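Local coordinates for protein unsaturated glucuronyl hydrolase (Streptococcus agalactiae, PDB 2ZZR) that hydrolyses unsaturated chondroitin, hyaluronan and heparin disaccharides, releasing the unsaturated uronic acid from either (1->3) or (1->4) linkages, at residues D285-W290 with Q300-S305; L358-Y363 with G370-N375. All coordinates share one frame; numbering follows the deposited sequence.

Contact 1 (285-290 with 300-305) and contact 2 (358-363 with 370-375) follow one another along the chain of this alpha barrel, their centres about 10 Å apart on the same side of the chain's centre. Contact 1 is the more buried: it ties the loop after helix 265-280 to the start of helix 304-318 through a salt bridge, a guanidinium-ring stack and an indole-amide bond. Contact 2, only partly buried, relies on backbone pairing across a beta bulge, with one histidine-carboxylate bond outside it, and leads into helix 376-390. They meet at Thr-304, which bonds to the backbone of Leu-359 and His-360. Both lie beside Arg-246, a probable substrate-binding residue.

Contact 1: residues D285-W290 with Q300-S305; sequences DKVSYW and QPRDTS. With SO4 (sulfate ion), chain C; SO4 (sulfate ion), chain D.
Arg-302 carries much of the contact by laying its guanidinium flat on the ring of Tyr-289, centres 4.1 Å apart and planes 21° from parallel. NE of Arg-302 sits over the rim of the ring near CZ of Tyr-289, and CD of Arg-302 stands 3.6 Å above the ring centroid, almost exactly on its normal, adding a CH-pi contact. The chain bends at chi2 (-52°), which swings CD back over the ring although CB points away from the loop.

The charged end meets Asp-285 tip to tip. NH1 of Arg-302 gives a salt bridge to OD1 of Asp-285 (2.7 Å) on the syn side, and has a weaker bond to the carbonyl O of Val-287. Val-287 N reaches the same OD1 from the opposite face of the carboxylate, forming an Asx turn, while OD2 is taken by Tyr-346 OH. A water links Arg-302 NH2 to Asp-285 N.

Among neutral polar groups, the indole NE1 of Trp-290 donates to OE1 of Gln-300 (2.9 Å, N-H...O 163°). The oxygen lies close to the ring plane, whereas NE1 stands above the plane of the amide. Backbone bonds run from Trp-290 N to Pro-301 O (3.1 Å) and from Asp-303 N to Ser-288 O (3.0 Å), framing a single bridge between Tyr-289 and Arg-302.

Apolar contact is modest: Pro-301 CD lies 3.6 Å from Trp-290 CD1, the two side chains running side by side. A sulfate ion, probably from the crystallisation liquor, accepts from Tyr-289 OH at the ring edge.

Asp-303 is the N-cap of helix 304-318: its OD2 accepts a weak capping bond from Ser-305 N and a second bond from Ser-305 OG (2.7 Å), while OD1 pairs with Arg-246. Helix 328-346 flanks the contact, with Tyr-346 touching Val-287, Arg-302 and Thr-304.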
loop_
_atom_site.group_PDB
_atom_site.type_symbol
_atom_site.label_atom_id
_atom_site.label_comp_id
_atom_site.label_asym_id
_atom_site.label_seq_id
_atom_site.Cartn_x
_atom_site.Cartn_y
_atom_site.Cartn_z
ATOM N N ASP A 285 -9.695 19.745 -0.345
ATOM C CA ASP A 285 -9.901 18.847 -1.487
ATOM C C ASP A 285 -9.783 17.355 -1.123
ATOM O O ASP A 285 -9.796 16.497 -2.002
ATOM C CB ASP A 285 -9.000 19.226 -2.682
ATOM C CG ASP A 285 -7.529 18.852 -2.482
ATOM O OD1 ASP A 285 -7.160 18.291 -1.428
ATOM O OD2 ASP A 285 -6.732 19.124 -3.409
ATOM N N LYS A 286 -9.667 17.073 0.174
ATOM C CA LYS A 286 -9.633 15.702 0.721
ATOM C C LYS A 286 -8.436 14.857 0.259
ATOM O O LYS A 286 -8.490 13.623 0.281
ATOM C CB LYS A 286 -10.960 14.959 0.467
ATOM C CG LYS A 286 -12.235 15.776 0.728
ATOM C CD LYS A 286 -12.314 16.327 2.149
ATOM C CE LYS A 286 -13.688 16.946 2.430
ATOM N NZ LYS A 286 -13.970 18.160 1.595
ATOM N N VAL A 287 -7.355 15.524 -0.149
ATOM C CA VAL A 287 -6.130 14.832 -0.543
ATOM C C VAL A 287 -5.015 15.186 0.435
ATOM O O VAL A 287 -4.605 16.340 0.535
ATOM C CB VAL A 287 -5.726 15.128 -2.019
ATOM C CG1 VAL A 287 -4.353 14.551 -2.334
ATOM C CG2 VAL A 287 -6.769 14.563 -2.975
ATOM N N SER A 288 -4.538 14.173 1.151
ATOM C CA SER A 288 -3.560 14.344 2.219
ATOM C C SER A 288 -2.331 15.136 1.785
ATOM O O SER A 288 -1.756 14.874 0.729
ATOM C CB SER A 288 -3.102 12.977 2.720
ATOM O OG SER A 288 -2.524 12.230 1.662
ATOM N N TYR A 289 -1.946 16.106 2.612
ATOM C CA TYR A 289 -0.609 16.684 2.533
ATOM C C TYR A 289 0.365 15.581 2.930
ATOM O O TYR A 289 -0.037 14.587 3.542
ATOM C CB TYR A 289 -0.490 17.916 3.445
ATOM C CG TYR A 289 -1.041 19.175 2.812
ATOM C CD1 TYR A 289 -0.186 20.123 2.239
ATOM C CD2 TYR A 289 -2.415 19.417 2.767
ATOM C CE1 TYR A 289 -0.689 21.279 1.644
ATOM C CE2 TYR A 289 -2.926 20.569 2.165
ATOM C CZ TYR A 289 -2.052 21.502 1.617
ATOM O OH TYR A 289 -2.548 22.646 1.023
ATOM N N TRP A 290 1.635 15.731 2.569
ATOM C CA TRP A 290 2.608 14.658 2.780
ATOM C C TRP A 290 2.776 14.317 4.261
ATOM O O TRP A 290 3.095 13.182 4.631
ATOM C CB TRP A 290 3.944 15.011 2.122
ATOM C CG TRP A 290 4.721 16.069 2.837
ATOM C CD1 TRP A 290 4.622 17.423 2.665
ATOM C CD2 TRP A 290 5.724 15.860 3.833
ATOM N NE1 TRP A 290 5.507 18.071 3.501
ATOM C CE2 TRP A 290 6.196 17.134 4.225
ATOM C CE3 TRP A 290 6.277 14.719 4.430
ATOM C CZ2 TRP A 290 7.186 17.295 5.193
ATOM C CZ3 TRP A 290 7.258 14.879 5.394
ATOM C CH2 TRP A 290 7.708 16.160 5.761
ATOM N N GLN A 300 2.990 23.354 1.525
ATOM C CA GLN A 300 3.695 22.073 1.507
ATOM C C GLN A 300 3.132 21.177 0.406
ATOM O O GLN A 300 1.977 21.341 0.011
ATOM C CB GLN A 300 3.580 21.386 2.869
ATOM C CG GLN A 300 4.320 22.099 3.992
ATOM C CD GLN A 300 5.819 21.844 3.986
ATOM O OE1 GLN A 300 6.305 20.892 3.371
ATOM N NE2 GLN A 300 6.561 22.698 4.690
ATOM N N PRO A 301 3.948 20.235 -0.108
ATOM C CA PRO A 301 3.424 19.377 -1.168
ATOM C C PRO A 301 2.444 18.330 -0.633
ATOM O O PRO A 301 2.476 17.988 0.552
ATOM C CB PRO A 301 4.679 18.701 -1.724
ATOM C CG PRO A 301 5.635 18.682 -0.589
ATOM C CD PRO A 301 5.354 19.921 0.216
ATOM N N ARG A 302 1.569 17.844 -1.505
ATOM C CA ARG A 302 0.675 16.749 -1.140
ATOM C C ARG A 302 1.433 15.442 -1.234
ATOM O O ARG A 302 2.517 15.383 -1.825
ATOM C CB ARG A 302 -0.532 16.694 -2.084
ATOM C CG ARG A 302 -1.281 18.008 -2.271
ATOM C CD ARG A 302 -1.661 18.642 -0.939
ATOM N NE ARG A 302 -2.444 19.859 -1.126
ATOM C CZ ARG A 302 -3.776 19.909 -1.156
ATOM N NH1 ARG A 302 -4.502 18.803 -1.006
ATOM N NH2 ARG A 302 -4.385 21.073 -1.335
ATOM N N ASP A 303 0.885 14.395 -0.619
ATOM C CA ASP A 303 1.289 13.045 -0.963
ATOM C C ASP A 303 0.053 12.281 -1.410
ATOM O O ASP A 303 -0.645 11.677 -0.592
ATOM C CB ASP A 303 1.986 12.312 0.181
ATOM C CG ASP A 303 2.400 10.895 -0.213
ATOM O OD1 ASP A 303 2.551 10.046 0.683
ATOM O OD2 ASP A 303 2.543 10.627 -1.431
ATOM N N THR A 304 -0.195 12.311 -2.717
ATOM C CA THR A 304 -1.353 11.640 -3.305
ATOM C C THR A 304 -1.294 10.127 -3.105
ATOM O O THR A 304 -2.340 9.475 -3.051
ATOM C CB THR A 304 -1.483 11.943 -4.803
ATOM O OG1 THR A 304 -0.239 11.667 -5.454
ATOM C CG2 THR A 304 -1.858 13.401 -5.026
ATOM N N SER A 305 -0.088 9.564 -2.988
ATOM C CA SER A 305 0.040 8.107 -2.820
ATOM C C SER A 305 -0.582 7.639 -1.504
ATOM O O SER A 305 -1.110 6.535 -1.430
ATOM C CB SER A 305 1.491 7.623 -2.947
ATOM O OG SER A 305 2.279 7.951 -1.811
HETATM S S SO4 C . -1.232 25.473 -0.366
HETATM O O1 SO4 C . -2.621 25.772 -0.036
HETATM O O2 SO4 C . -0.683 24.523 0.594
HETATM O O3 SO4 C . -1.143 24.907 -1.705
HETATM O O4 SO4 C . -0.447 26.703 -0.307
HETATM S S SO4 D . -13.839 20.904 4.263
HETATM O O1 SO4 D . -14.729 20.755 5.414
HETATM O O2 SO4 D . -13.143 19.650 3.995
HETATM O O3 SO4 D . -14.621 21.273 3.084
HETATM O O4 SO4 D . -12.846 21.936 4.551
HETATM O O HOH W 1 -7.348 21.409 -0.525
HETATM O O HOH W 2 3.314 10.825 3.147
#

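Contact 2: residues L358-Y363 with G370-N375; sequences LLHGVY and GVDEGN
His-360 and Asp-372 lie side by side, imidazole and carboxylate nearly coplanar (23°). ND1 of His-360 donates to OD1 of Asp-372 at 2.7 Å with an N-H...O angle of 163°; OD1 accepts on its syn lone pair and lies in the ring plane. CG of Asp-372 is anti to its backbone N (chi1 -165°), which helps return the carboxylate to a histidine that its CB points away from.

Next to this pair the backbones join. Gly-361 N donates to Glu-373 O (2.8 Å) and Glu-373 N to Gly-361 O (3.0 Å). Asp-372 and Glu-373 both face Gly-361, a G1 beta bulge that shifts the antiparallel register by one residue before Val-362 pairs with Val-371. Beyond it, Tyr-363 N donates to Gly-370 O (3.0 Å), an oxygen also approached by Val-362 CA.

Water joins Leu-358 O to Asn-375 N. Further out, Glu-373 is held by Thr-55, Asn-57 and Asn-58, Tyr-363 OH by Trp-68, and Val-362 N by Asp-303 OD2; the carbonyls of Val-362 and Tyr-363 accept from Arg-246.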
loop_
_atom_site.group_PDB
_atom_site.type_symbol
_atom_site.label_atom_id
_atom_site.label_comp_id
_atom_site.label_asym_id
_atom_site.label_seq_id
_atom_site.Cartn_x
_atom_site.Cartn_y
_atom_site.Cartn_z
ATOM N N LEU A 358 -0.348 9.427 -11.693
ATOM C CA LEU A 358 -0.792 10.302 -10.621
ATOM C C LEU A 358 0.356 11.221 -10.205
ATOM O O LEU A 358 1.476 10.761 -9.986
ATOM C CB LEU A 358 -1.254 9.447 -9.427
ATOM C CG LEU A 358 -1.880 10.103 -8.190
ATOM C CD1 LEU A 358 -3.261 10.679 -8.474
ATOM C CD2 LEU A 358 -1.957 9.096 -7.040
ATOM N N LEU A 359 0.066 12.514 -10.101
ATOM C CA LEU A 359 1.071 13.510 -9.743
ATOM C C LEU A 359 1.035 13.842 -8.253
ATOM O O LEU A 359 0.131 13.417 -7.538
ATOM C CB LEU A 359 0.866 14.784 -10.570
ATOM C CG LEU A 359 0.921 14.677 -12.101
ATOM C CD1 LEU A 359 0.408 15.960 -12.757
ATOM C CD2 LEU A 359 2.319 14.347 -12.589
ATOM N N HIS A 360 2.036 14.596 -7.802
ATOM C CA HIS A 360 2.072 15.195 -6.467
ATOM C C HIS A 360 2.110 14.199 -5.303
ATOM O O HIS A 360 1.308 14.279 -4.371
ATOM C CB HIS A 360 0.956 16.243 -6.296
ATOM C CG HIS A 360 0.876 17.222 -7.428
ATOM N ND1 HIS A 360 1.863 18.155 -7.673
ATOM C CD2 HIS A 360 -0.064 17.406 -8.385
ATOM C CE1 HIS A 360 1.531 18.875 -8.731
ATOM N NE2 HIS A 360 0.367 18.440 -9.183
ATOM N N GLY A 361 3.051 13.262 -5.383
ATOM C CA GLY A 361 3.387 12.395 -4.255
ATOM C C GLY A 361 4.653 12.895 -3.581
ATOM O O GLY A 361 5.328 13.791 -4.102
ATOM N N VAL A 362 4.954 12.337 -2.411
ATOM C CA VAL A 362 6.231 12.565 -1.733
ATOM C C VAL A 362 6.771 11.224 -1.260
ATOM O O VAL A 362 6.134 10.526 -0.469
ATOM C CB VAL A 362 6.121 13.559 -0.547
ATOM C CG1 VAL A 362 7.447 13.640 0.225
ATOM C CG2 VAL A 362 5.734 14.946 -1.042
ATOM N N TYR A 363 7.942 10.865 -1.777
ATOM C CA TYR A 363 8.597 9.614 -1.428
ATOM C C TYR A 363 9.286 9.725 -0.062
ATOM O O TYR A 363 8.858 9.089 0.902
ATOM C CB TYR A 363 9.561 9.213 -2.550
ATOM C CG TYR A 363 10.350 7.929 -2.372
ATOM C CD1 TYR A 363 10.022 6.984 -1.393
ATOM C CD2 TYR A 363 11.418 7.645 -3.221
ATOM C CE1 TYR A 363 10.754 5.803 -1.260
ATOM C CE2 TYR A 363 12.147 6.478 -3.095
ATOM C CZ TYR A 363 11.814 5.562 -2.121
ATOM O OH TYR A 363 12.542 4.400 -2.006
ATOM N N GLY A 370 11.981 12.034 -4.513
ATOM C CA GLY A 370 10.631 12.138 -5.075
ATOM C C GLY A 370 9.710 13.088 -4.334
ATOM O O GLY A 370 8.583 12.722 -3.983
ATOM N N VAL A 371 10.188 14.309 -4.094
ATOM C CA VAL A 371 9.398 15.330 -3.413
ATOM C C VAL A 371 8.576 16.118 -4.431
ATOM O O VAL A 371 9.136 16.818 -5.284
ATOM C CB VAL A 371 10.283 16.287 -2.570
ATOM C CG1 VAL A 371 9.424 17.356 -1.883
ATOM C CG2 VAL A 371 11.086 15.505 -1.541
ATOM N N ASP A 372 7.250 15.999 -4.326
ATOM C CA ASP A 372 6.303 16.538 -5.313
ATOM C C ASP A 372 6.577 15.933 -6.689
ATOM O O ASP A 372 6.821 16.635 -7.686
ATOM C CB ASP A 372 6.303 18.075 -5.337
ATOM C CG ASP A 372 5.103 18.649 -6.069
ATOM O OD1 ASP A 372 4.066 17.955 -6.174
ATOM O OD2 ASP A 372 5.195 19.800 -6.549
ATOM N N GLU A 373 6.545 14.605 -6.711
ATOM C CA GLU A 373 6.793 13.807 -7.896
ATOM C C GLU A 373 5.774 12.676 -7.929
ATOM O O GLU A 373 5.231 12.297 -6.893
ATOM C CB GLU A 373 8.194 13.199 -7.834
ATOM C CG GLU A 373 9.338 14.214 -7.838
ATOM C CD GLU A 373 9.645 14.766 -9.223
ATOM O OE1 GLU A 373 10.515 15.661 -9.314
ATOM O OE2 GLU A 373 9.037 14.304 -10.218
ATOM N N GLY A 374 5.522 12.131 -9.115
ATOM C CA GLY A 374 4.793 10.879 -9.212
ATOM C C GLY A 374 5.626 9.760 -8.610
ATOM O O GLY A 374 6.863 9.835 -8.570
ATOM N N ASN A 375 4.958 8.728 -8.115
ATOM C CA ASN A 375 5.662 7.529 -7.676
ATOM C C ASN A 375 4.874 6.281 -8.051
ATOM O O ASN A 375 3.660 6.348 -8.292
ATOM C CB ASN A 375 6.061 7.582 -6.187
ATOM C CG ASN A 375 4.880 7.829 -5.253
ATOM O OD1 ASN A 375 4.873 8.779 -4.463
ATOM N ND2 ASN A 375 3.888 6.963 -5.326
HETATM O O HOH W 3 2.108 8.790 -8.279
HETATM O O HOH W 4 4.156 15.739 -9.349
#